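Serine-rich secreted cell wall anchored (LPXTG-motif ) protein (Lactobacillus reuteri ATCC 53608, PDB 5NXK) probably acts as a cell-wall-anchored adhesin, using a beta-solenoid domain in the attachment of the gut bacterium to its host. Local coordinates at residues N26-N32 / H50-N56; L81-S85 / S137-D141. All blocks are in the same frame, centred on the assembly; numbering follows the deposited sequence.

Overall arrangement
The two contacts come one after the other along the chain, and their centres lie about 9 Å apart on the same flank of a right-handed parallel beta-solenoid. Interaction 1 joins strands 28-30 and 51-54, the first two of one long parallel sheet, in successive turns of the coil. Interaction 2 starts from the next strand of that sheet, 79-83, and reaches outward to strand 137-140, which pairs with 143-146 in an antiparallel hairpin laid over the outside. Tyr138 of the hairpin also hydrogen-bonds Asn53, and the less well ordered Asp141 hydrogen-bonds Tyr51, so that the hairpin touches the strands of both contacts. Interaction 1 thus forms the first strand pair of one solenoid wall, and interaction 2 attaches a long excursion to it.

Interaction 1: residues N26-N32 / H50-N56; sequences NNITLNN and HYINALN
Strands 28-30 and 51-54 run parallel, their axes 4.6 Å apart and inclined by 14°, as adjacent turns of the beta-solenoid wall. Ile28, Thr29 and Leu30 pair in register with Ile52, Asn53 and Ala54. The backbone bonds run from Ile28 N to Tyr51 O, Asn53 N to Ile28 O, Leu30 N to Asn53 O and Leu55 N to Leu30 O. Just ahead of Ile28, the Asn27 side chain adds a bond to the series: its OD1 accepts Tyr51 N at 2.9 Å. The same amide lies flat on the Tyr51 ring, the planes only 9° apart, while CB sits over the face, 3.4 Å from the ring centroid. Tyr51 takes a chi1 of 74°, which turns its ring back over Asn27. Inside the coil, Leu30 CD1 packs against Ile52 CG2 at 3.7 Å, and Leu10 of helix 7-14 covers Leu30 and Ile28. On the outer face, Thr29 CG2 meets Leu55 CD1 at 3.6 Å. Tyr51 OH has its main partner in Asp141, a poorly ordered residue. One water joins three side chains here, lying 2.7 Å from Thr29 OG1 and 3.2 Å from Tyr51 OH and accepting from Asn53 ND2 at 3.0 Å.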
loop_
_atom_site.group_PDB
_atom_site.type_symbol
_atom_site.label_atom_id
_atom_site.label_comp_id
_atom_site.label_asym_id
_atom_site.label_seq_id
_atom_site.Cartn_x
_atom_site.Cartn_y
_atom_site.Cartn_z
ATOM N N ASN A 26 -16.906 -18.794 -4.407
ATOM C CA ASN A 26 -16.537 -18.863 -5.813
ATOM C C ASN A 26 -15.690 -17.648 -6.188
ATOM O O ASN A 26 -15.674 -16.642 -5.466
ATOM C CB ASN A 26 -17.807 -18.927 -6.684
ATOM C CG ASN A 26 -17.525 -19.339 -8.128
ATOM O OD1 ASN A 26 -16.397 -19.684 -8.486
ATOM N ND2 ASN A 26 -18.564 -19.318 -8.961
ATOM N N ASN A 27 -14.982 -17.734 -7.305
ATOM C CA ASN A 27 -14.306 -16.558 -7.831
ATOM C C ASN A 27 -15.333 -15.534 -8.267
ATOM O O ASN A 27 -16.357 -15.886 -8.844
ATOM C CB ASN A 27 -13.396 -16.914 -9.004
ATOM C CG ASN A 27 -12.410 -17.995 -8.664
ATOM O OD1 ASN A 27 -11.786 -17.969 -7.607
ATOM N ND2 ASN A 27 -12.257 -18.961 -9.562
ATOM N N ILE A 28 -15.048 -14.264 -8.026
ATOM C CA ILE A 28 -16.007 -13.227 -8.343
ATOM C C ILE A 28 -15.414 -12.202 -9.295
ATOM O O ILE A 28 -14.305 -11.698 -9.075
ATOM C CB ILE A 28 -16.488 -12.520 -7.066
ATOM C CG1 ILE A 28 -17.175 -13.545 -6.149
ATOM C CG2 ILE A 28 -17.416 -11.368 -7.416
ATOM C CD1 ILE A 28 -17.880 -12.956 -4.968
ATOM N N THR A 29 -16.160 -11.886 -10.349
ATOM C CA THR A 29 -15.767 -10.808 -11.247
ATOM C C THR A 29 -16.682 -9.603 -11.064
ATOM O O THR A 29 -17.906 -9.715 -11.179
ATOM C CB THR A 29 -15.806 -11.247 -12.715
ATOM O OG1 THR A 29 -14.892 -12.329 -12.914
ATOM C CG2 THR A 29 -15.416 -10.088 -13.622
ATOM N N LEU A 30 -16.078 -8.449 -10.799
ATOM C CA LEU A 30 -16.823 -7.215 -10.594
ATOM C C LEU A 30 -16.779 -6.323 -11.833
ATOM O O LEU A 30 -15.711 -5.839 -12.224
ATOM C CB LEU A 30 -16.272 -6.441 -9.386
ATOM C CG LEU A 30 -16.114 -7.201 -8.066
ATOM C CD1 LEU A 30 -15.477 -6.308 -7.006
ATOM C CD2 LEU A 30 -17.454 -7.728 -7.592
ATOM N N ASN A 31 -17.940 -6.104 -12.444
ATOM C CA ASN A 31 -18.048 -5.185 -13.573
ATOM C C ASN A 31 -18.259 -3.751 -13.095
ATOM O O ASN A 31 -18.064 -2.786 -13.843
ATOM C CB ASN A 31 -19.187 -5.612 -14.495
ATOM C CG ASN A 31 -18.969 -6.998 -15.080
ATOM O OD1 ASN A 31 -19.720 -7.929 -14.793
ATOM N ND2 ASN A 31 -17.920 -7.145 -15.882
ATOM N N ASN A 32 -18.632 -3.619 -11.830
ATOM C CA ASN A 32 -18.837 -2.308 -11.239
ATOM C C ASN A 32 -18.051 -2.171 -9.938
ATOM O O ASN A 32 -17.728 -3.172 -9.303
ATOM C CB ASN A 32 -20.325 -2.105 -10.969
ATOM C CG ASN A 32 -21.151 -2.179 -12.229
ATOM O OD1 ASN A 32 -21.134 -1.267 -13.051
ATOM N ND2 ASN A 32 -21.843 -3.302 -12.414
ATOM N N HIS A 50 -10.145 -18.107 -3.222
ATOM C CA HIS A 50 -10.785 -17.597 -4.430
ATOM C C HIS A 50 -10.225 -16.244 -4.852
ATOM O O HIS A 50 -9.469 -15.626 -4.111
ATOM C CB HIS A 50 -12.292 -17.498 -4.219
ATOM C CG HIS A 50 -12.941 -18.815 -3.940
ATOM N ND1 HIS A 50 -13.123 -19.773 -4.915
ATOM C CD2 HIS A 50 -13.422 -19.349 -2.793
ATOM C CE1 HIS A 50 -13.710 -20.832 -4.383
ATOM N NE2 HIS A 50 -13.893 -20.603 -3.097
ATOM N N TYR A 51 -10.593 -15.784 -6.045
ATOM C CA TYR A 51 -10.168 -14.456 -6.461
ATOM C C TYR A 51 -11.354 -13.507 -6.592
ATOM O O TYR A 51 -12.497 -13.934 -6.728
ATOM C CB TYR A 51 -9.370 -14.510 -7.784
ATOM C CG TYR A 51 -10.167 -14.771 -9.061
ATOM C CD1 TYR A 51 -11.010 -13.796 -9.600
ATOM C CD2 TYR A 51 -10.017 -15.963 -9.762
ATOM C CE1 TYR A 51 -11.718 -14.020 -10.768
ATOM C CE2 TYR A 51 -10.723 -16.198 -10.941
ATOM C CZ TYR A 51 -11.573 -15.222 -11.438
ATOM O OH TYR A 51 -12.280 -15.438 -12.604
ATOM N N ILE A 52 -11.059 -12.213 -6.537
ATOM C CA ILE A 52 -12.002 -11.187 -6.921
ATOM C C ILE A 52 -11.334 -10.329 -7.981
ATOM O O ILE A 52 -10.231 -9.806 -7.769
ATOM C CB ILE A 52 -12.422 -10.302 -5.729
ATOM C CG1 ILE A 52 -12.925 -11.164 -4.568
ATOM C CG2 ILE A 52 -13.480 -9.294 -6.168
ATOM C CD1 ILE A 52 -13.197 -10.396 -3.318
ATOM N N ASN A 53 -11.990 -10.176 -9.118
ATOM C CA ASN A 53 -11.400 -9.435 -10.224
ATOM C C ASN A 53 -12.202 -8.159 -10.516
ATOM O O ASN A 53 -13.305 -8.210 -11.074
ATOM C CB ASN A 53 -11.309 -10.341 -11.454
ATOM C CG ASN A 53 -10.719 -9.642 -12.665
ATOM O OD1 ASN A 53 -10.066 -8.605 -12.550
ATOM N ND2 ASN A 53 -10.941 -10.223 -13.844
ATOM N N ALA A 54 -11.643 -7.018 -10.125
ATOM C CA ALA A 54 -12.313 -5.732 -10.278
ATOM C C ALA A 54 -11.974 -5.137 -11.638
ATOM O O ALA A 54 -10.887 -4.581 -11.841
ATOM C CB ALA A 54 -11.913 -4.777 -9.162
ATOM N N LEU A 55 -12.905 -5.280 -12.575
ATOM C CA LEU A 55 -12.647 -4.930 -13.964
ATOM C C LEU A 55 -12.906 -3.464 -14.266
ATOM O O LEU A 55 -12.449 -2.950 -15.286
ATOM C CB LEU A 55 -13.482 -5.796 -14.896
ATOM C CG LEU A 55 -12.957 -7.220 -15.047
ATOM C CD1 LEU A 55 -13.831 -7.989 -16.019
ATOM C CD2 LEU A 55 -11.499 -7.210 -15.499
ATOM N N ASN A 56 -13.663 -2.801 -13.400
ATOM C CA ASN A 56 -14.071 -1.434 -13.669
ATOM C C ASN A 56 -13.028 -0.389 -13.276
ATOM O O ASN A 56 -12.566 -0.352 -12.132
ATOM C CB ASN A 56 -15.388 -1.142 -12.947
ATOM C CG ASN A 56 -16.147 0.018 -13.559
ATOM O OD1 ASN A 56 -15.888 0.417 -14.696
ATOM N ND2 ASN A 56 -17.095 0.564 -12.806
HETATM O O HOH W 1 -12.540 -12.694 -14.211
HETATM O O HOH W 2 -14.611 -3.239 -10.703
#

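Interaction 2: residues L81-S85 / S137-D141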
loop_
_atom_site.group_PDB
_atom_site.type_symbol
_atom_site.label_atom_id
_atom_site.label_comp_id
_atom_site.label_asym_id
_atom_site.label_seq_id
_atom_site.Cartn_x
_atom_site.Cartn_y
_atom_site.Cartn_z
ATOM N N LEU A 81 -6.386 -10.856 -5.516
ATOM C CA LEU A 81 -7.142 -9.673 -5.891
ATOM C C LEU A 81 -6.592 -9.059 -7.172
ATOM O O LEU A 81 -5.388 -8.810 -7.274
ATOM C CB LEU A 81 -7.099 -8.640 -4.757
ATOM C CG LEU A 81 -7.453 -9.152 -3.356
ATOM C CD1 LEU A 81 -7.220 -8.045 -2.326
ATOM C CD2 LEU A 81 -8.893 -9.656 -3.286
ATOM N N TYR A 82 -7.469 -8.803 -8.138
ATOM C CA TYR A 82 -7.063 -8.173 -9.394
ATOM C C TYR A 82 -7.779 -6.848 -9.558
ATOM O O TYR A 82 -8.946 -6.732 -9.193
ATOM C CB TYR A 82 -7.397 -9.048 -10.614
ATOM C CG TYR A 82 -6.827 -10.445 -10.615
ATOM C CD1 TYR A 82 -7.498 -11.495 -9.988
ATOM C CD2 TYR A 82 -5.634 -10.727 -11.280
ATOM C CE1 TYR A 82 -6.980 -12.785 -10.005
ATOM C CE2 TYR A 82 -5.111 -12.011 -11.302
ATOM C CZ TYR A 82 -5.784 -13.036 -10.666
ATOM O OH TYR A 82 -5.260 -14.310 -10.697
ATOM N N ASN A 83 -7.104 -5.851 -10.125
ATOM C CA ASN A 83 -7.805 -4.617 -10.450
ATOM C C ASN A 83 -7.152 -3.882 -11.607
ATOM O O ASN A 83 -5.929 -3.914 -11.761
ATOM C CB ASN A 83 -7.870 -3.692 -9.223
ATOM C CG ASN A 83 -6.519 -3.107 -8.881
ATOM O OD1 ASN A 83 -5.682 -3.777 -8.260
ATOM N ND2 ASN A 83 -6.284 -1.857 -9.300
ATOM N N THR A 84 -7.966 -3.187 -12.391
ATOM C CA THR A 84 -7.449 -2.381 -13.492
ATOM C C THR A 84 -7.449 -0.905 -13.131
ATOM O O THR A 84 -6.746 -0.102 -13.752
ATOM C CB THR A 84 -8.287 -2.567 -14.767
ATOM O OG1 THR A 84 -9.631 -2.168 -14.492
ATOM C CG2 THR A 84 -8.280 -4.027 -15.198
ATOM N N SER A 85 -8.236 -0.557 -12.119
ATOM C CA SER A 85 -8.413 0.837 -11.734
ATOM C C SER A 85 -7.135 1.472 -11.224
ATOM O O SER A 85 -6.404 0.877 -10.430
ATOM C CB SER A 85 -9.486 0.964 -10.657
ATOM O OG SER A 85 -9.635 2.322 -10.276
ATOM N N SER A 137 -0.433 -5.549 -17.083
ATOM C CA SER A 137 -1.603 -6.317 -17.435
ATOM C C SER A 137 -1.598 -7.632 -16.680
ATOM O O SER A 137 -0.585 -8.030 -16.117
ATOM C CB SER A 137 -1.650 -6.564 -18.950
ATOM O OG SER A 137 -0.595 -7.415 -19.360
ATOM N N TYR A 138 -2.743 -8.295 -16.650
ATOM C CA TYR A 138 -2.819 -9.622 -16.052
ATOM C C TYR A 138 -3.807 -10.479 -16.812
ATOM O O TYR A 138 -4.587 -9.978 -17.606
ATOM C CB TYR A 138 -3.227 -9.549 -14.584
ATOM C CG TYR A 138 -4.524 -8.814 -14.308
ATOM C CD1 TYR A 138 -5.760 -9.452 -14.443
ATOM C CD2 TYR A 138 -4.512 -7.495 -13.874
ATOM C CE1 TYR A 138 -6.944 -8.785 -14.178
ATOM C CE2 TYR A 138 -5.691 -6.816 -13.600
ATOM C CZ TYR A 138 -6.901 -7.464 -13.748
ATOM O OH TYR A 138 -8.069 -6.789 -13.476
ATOM N N GLU A 139 -3.763 -11.781 -16.587
ATOM C CA GLU A 139 -4.703 -12.662 -17.260
ATOM C C GLU A 139 -5.321 -13.603 -16.242
ATOM O O GLU A 139 -4.623 -14.190 -15.419
ATOM C CB GLU A 139 -4.031 -13.429 -18.408
ATOM C CG GLU A 139 -4.544 -14.849 -18.611
ATOM C CD GLU A 139 -4.198 -15.404 -19.983
ATOM O OE1 GLU A 139 -3.641 -14.647 -20.807
ATOM O OE2 GLU A 139 -4.491 -16.592 -20.242
ATOM N N VAL A 140 -6.641 -13.687 -16.242
ATOM C CA VAL A 140 -7.296 -14.641 -15.357
ATOM C C VAL A 140 -8.438 -15.320 -16.112
ATOM O O VAL A 140 -9.193 -14.652 -16.832
ATOM C CB VAL A 140 -7.786 -13.963 -14.052
ATOM C CG1 VAL A 140 -8.761 -12.831 -14.346
ATOM C CG2 VAL A 140 -8.377 -14.999 -13.100
ATOM N N ASP A 141 -8.510 -16.648 -15.989
ATOM C CA ASP A 141 -9.453 -17.481 -16.743
ATOM C C ASP A 141 -9.587 -17.033 -18.194
ATOM O O ASP A 141 -10.676 -16.721 -18.673
ATOM C CB ASP A 141 -10.824 -17.537 -16.052
ATOM C CG ASP A 141 -10.776 -18.272 -14.708
ATOM O OD1 ASP A 141 -9.803 -19.023 -14.473
ATOM O OD2 ASP A 141 -11.718 -18.127 -13.895
#
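Tyr82, with CG anti to its carbonyl carbon, and Tyr138, with CG set between backbone N and carbonyl carbon (chi1 55°), direct their rings into the gap between two strands that share no hydrogen bond. Strands 81-83 and 137-140 come no closer than 8.7 Å at their axes and cross at -127°, too far apart for backbone pairing, so the contact is made by side chains and by one backbone carbonyl, Asn83 O. It fastens the 137-146 beta-hairpin onto the outer face of the solenoid sheet.

The rings meet obliquely, centroids 5.0 Å apart and planes at 40°. Tyr82 places its CD2 atom over one face of Tyr138, towards the rim, with CD2 3.4 Å from Tyr138 CD1. Its CB adds a CH-pi contact 3.9 Å from the centroid of the Tyr138 ring. Val140, two residues further along the hairpin strand, sets its CB over a face of Tyr82, 4.0 Å from CZ, while the ring of Tyr108 on the next solenoid turn meets Tyr82 with its plane nearly parallel. The far end of Tyr138 reaches the backbone beyond Tyr82: CE2 lies 3.4 Å from Asn83 O, which approaches the ring edge near its plane, and Thr84 CG2 meets Tyr138 OH at 3.3 Å. That hydroxyl is hydrogen-bonded to Asn53 OD1 on the neighbouring strand.

The contact therefore rests on aromatic and aliphatic packing, with the hydrogen bond to Asn53 holding the hydroxyl end of Tyr138. Asn83 O, buried here without a hydrogen-bond partner, has the weakly positive C-H edge of Tyr138 beside it, which may offset part of the cost.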